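Long-range contact in LbaCas13a H328A (C2c2) (Lachnospiraceae bacterium NK4A179, PDB 5WLH), which binds its CRISPR guide RNA, here as pre-crRNA, and cleaves target RNA, and probably also processes the guide, as other Cas13a nucleases do: residues Ala1153-Leu1158 against Gly1170-Gln1175. Numbering follows the deposited sequence.
Sequences ATYVTL and GAILYQ
CG of Y1155 is anti to its backbone N (chi1 -176°), and CG1 of I1172 is anti to its own (chi1 177°). This leaves I1172 CG2 between backbone N and carbonyl carbon, over one face of the Y1155 ring, 3.9 Å from the centroid in a CH-pi contact. CG1 lies on the same side of the ring, nearest Y1155 CE1 at 3.6 Å. I1172 N donates to Y1155 O at 3.0 Å. V1156 O takes A1171 N at 3.0 Å, nearly straight at the hydrogen (169°) but from above the carbonyl plane, and a weak bond from G1170 N. Helix 1153-1156 thus gives its last carbonyls to the first NH groups of helix 1171-1180. At the N-cap, G1170 has backbone angles that would jam a CB against the preceding carbonyl O. A1171 CB points toward residues 1153-1158, meeting T1154 O at 3.6 Å and L1158 CG at 3.7 Å. L1158 CD1 packs on Q1175 CD at 3.8 Å, the side chains crossing at about a right angle. Q1175 NE2 hydrogen-bonds to Y1187 O, and Y1155 OH to H1141 ND1. The contact joins the ends of antiparallel hairpin 1157-1169. Helix 1205-1216 packs on L1158, A1171 and I1172, helix 1106-1145 on Y1155 and I1172.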
loop_
_atom_site.group_PDB
_atom_site.type_symbol
_atom_site.label_atom_id
_atom_site.label_comp_id
_atom_site.label_asym_id
_atom_site.label_seq_id
_atom_site.Cartn_x
_atom_site.Cartn_y
_atom_site.Cartn_z
ATOM N N ALA A 1153 13.631 9.557 -39.117
ATOM C CA ALA A 1153 12.609 8.732 -39.751
ATOM C C ALA A 1153 12.193 7.566 -38.866
ATOM O O ALA A 1153 10.997 7.324 -38.674
ATOM C CB ALA A 1153 13.109 8.206 -41.097
ATOM N N THR A 1154 13.164 6.813 -38.345
ATOM C CA THR A 1154 12.839 5.585 -37.623
ATOM C C THR A 1154 12.352 5.835 -36.202
ATOM O O THR A 1154 11.890 4.895 -35.544
ATOM C CB THR A 1154 14.040 4.649 -37.578
ATOM O OG1 THR A 1154 15.152 5.330 -36.974
ATOM C CG2 THR A 1154 14.410 4.166 -38.986
ATOM N N TYR A 1155 12.458 7.068 -35.715
ATOM C CA TYR A 1155 11.788 7.433 -34.473
ATOM C C TYR A 1155 10.276 7.370 -34.632
ATOM O O TYR A 1155 9.565 6.951 -33.707
ATOM C CB TYR A 1155 12.235 8.833 -34.072
ATOM C CG TYR A 1155 11.721 9.358 -32.752
ATOM C CD1 TYR A 1155 12.391 9.080 -31.573
ATOM C CD2 TYR A 1155 10.614 10.185 -32.704
ATOM C CE1 TYR A 1155 11.951 9.586 -30.355
ATOM C CE2 TYR A 1155 10.164 10.703 -31.496
ATOM C CZ TYR A 1155 10.846 10.404 -30.333
ATOM O OH TYR A 1155 10.402 10.919 -29.134
ATOM N N VAL A 1156 9.768 7.788 -35.799
ATOM C CA VAL A 1156 8.333 7.849 -36.046
ATOM C C VAL A 1156 7.830 6.555 -36.667
ATOM O O VAL A 1156 6.740 6.081 -36.338
ATOM C CB VAL A 1156 8.009 9.064 -36.942
ATOM C CG1 VAL A 1156 6.500 9.210 -37.161
ATOM C CG2 VAL A 1156 8.598 10.335 -36.357
ATOM N N THR A 1157 8.619 5.956 -37.556
ATOM C CA THR A 1157 8.133 4.856 -38.374
ATOM C C THR A 1157 9.228 3.820 -38.546
ATOM O O THR A 1157 10.336 4.155 -38.975
ATOM C CB THR A 1157 7.683 5.378 -39.750
ATOM O OG1 THR A 1157 6.561 6.261 -39.583
ATOM C CG2 THR A 1157 7.295 4.229 -40.662
ATOM N N LEU A 1158 8.922 2.566 -38.235
ATOM C CA LEU A 1158 9.814 1.459 -38.550
ATOM C C LEU A 1158 9.230 0.679 -39.716
ATOM O O LEU A 1158 8.057 0.305 -39.693
ATOM C CB LEU A 1158 10.014 0.531 -37.352
ATOM C CG LEU A 1158 11.079 0.906 -36.326
ATOM C CD1 LEU A 1158 10.796 0.164 -35.021
ATOM C CD2 LEU A 1158 12.492 0.607 -36.839
ATOM N N GLY A 1170 4.400 5.299 -35.126
ATOM C CA GLY A 1170 4.582 5.517 -33.692
ATOM C C GLY A 1170 5.648 4.605 -33.119
ATOM O O GLY A 1170 5.514 4.122 -31.979
ATOM N N ALA A 1171 6.714 4.372 -33.887
ATOM C CA ALA A 1171 7.692 3.337 -33.573
ATOM C C ALA A 1171 8.290 3.523 -32.190
ATOM O O ALA A 1171 8.443 2.546 -31.450
ATOM C CB ALA A 1171 8.817 3.334 -34.611
ATOM N N ILE A 1172 8.659 4.764 -31.835
ATOM C CA ILE A 1172 9.302 4.987 -30.541
ATOM C C ILE A 1172 8.405 4.489 -29.418
ATOM O O ILE A 1172 8.883 3.901 -28.449
ATOM C CB ILE A 1172 9.677 6.467 -30.343
ATOM C CG1 ILE A 1172 10.284 6.690 -28.940
ATOM C CG2 ILE A 1172 8.497 7.351 -30.508
ATOM C CD1 ILE A 1172 11.596 6.037 -28.737
ATOM N N LEU A 1173 7.093 4.683 -29.552
ATOM C CA LEU A 1173 6.181 4.258 -28.491
ATOM C C LEU A 1173 6.097 2.743 -28.422
ATOM O O LEU A 1173 6.126 2.162 -27.333
ATOM C CB LEU A 1173 4.793 4.854 -28.721
ATOM C CG LEU A 1173 4.711 6.363 -28.836
ATOM C CD1 LEU A 1173 3.270 6.778 -29.138
ATOM C CD2 LEU A 1173 5.242 7.031 -27.566
ATOM N N TYR A 1174 5.983 2.092 -29.582
ATOM C CA TYR A 1174 6.025 0.639 -29.628
ATOM C C TYR A 1174 7.291 0.123 -28.956
ATOM O O TYR A 1174 7.245 -0.781 -28.116
ATOM C CB TYR A 1174 5.960 0.162 -31.096
ATOM C CG TYR A 1174 6.145 -1.333 -31.202
ATOM C CD1 TYR A 1174 7.416 -1.902 -31.243
ATOM C CD2 TYR A 1174 5.046 -2.179 -31.213
ATOM C CE1 TYR A 1174 7.581 -3.273 -31.289
ATOM C CE2 TYR A 1174 5.198 -3.567 -31.272
ATOM C CZ TYR A 1174 6.465 -4.101 -31.320
ATOM O OH TYR A 1174 6.619 -5.465 -31.343
ATOM N N GLN A 1175 8.441 0.699 -29.322
ATOM C CA GLN A 1175 9.712 0.170 -28.856
ATOM C C GLN A 1175 9.895 0.400 -27.366
ATOM O O GLN A 1175 10.517 -0.428 -26.687
ATOM C CB GLN A 1175 10.855 0.794 -29.663
ATOM C CG GLN A 1175 10.766 0.387 -31.161
ATOM C CD GLN A 1175 11.516 -0.898 -31.425
ATOM O OE1 GLN A 1175 10.950 -1.985 -31.377
ATOM N NE2 GLN A 1175 12.811 -0.784 -31.640
#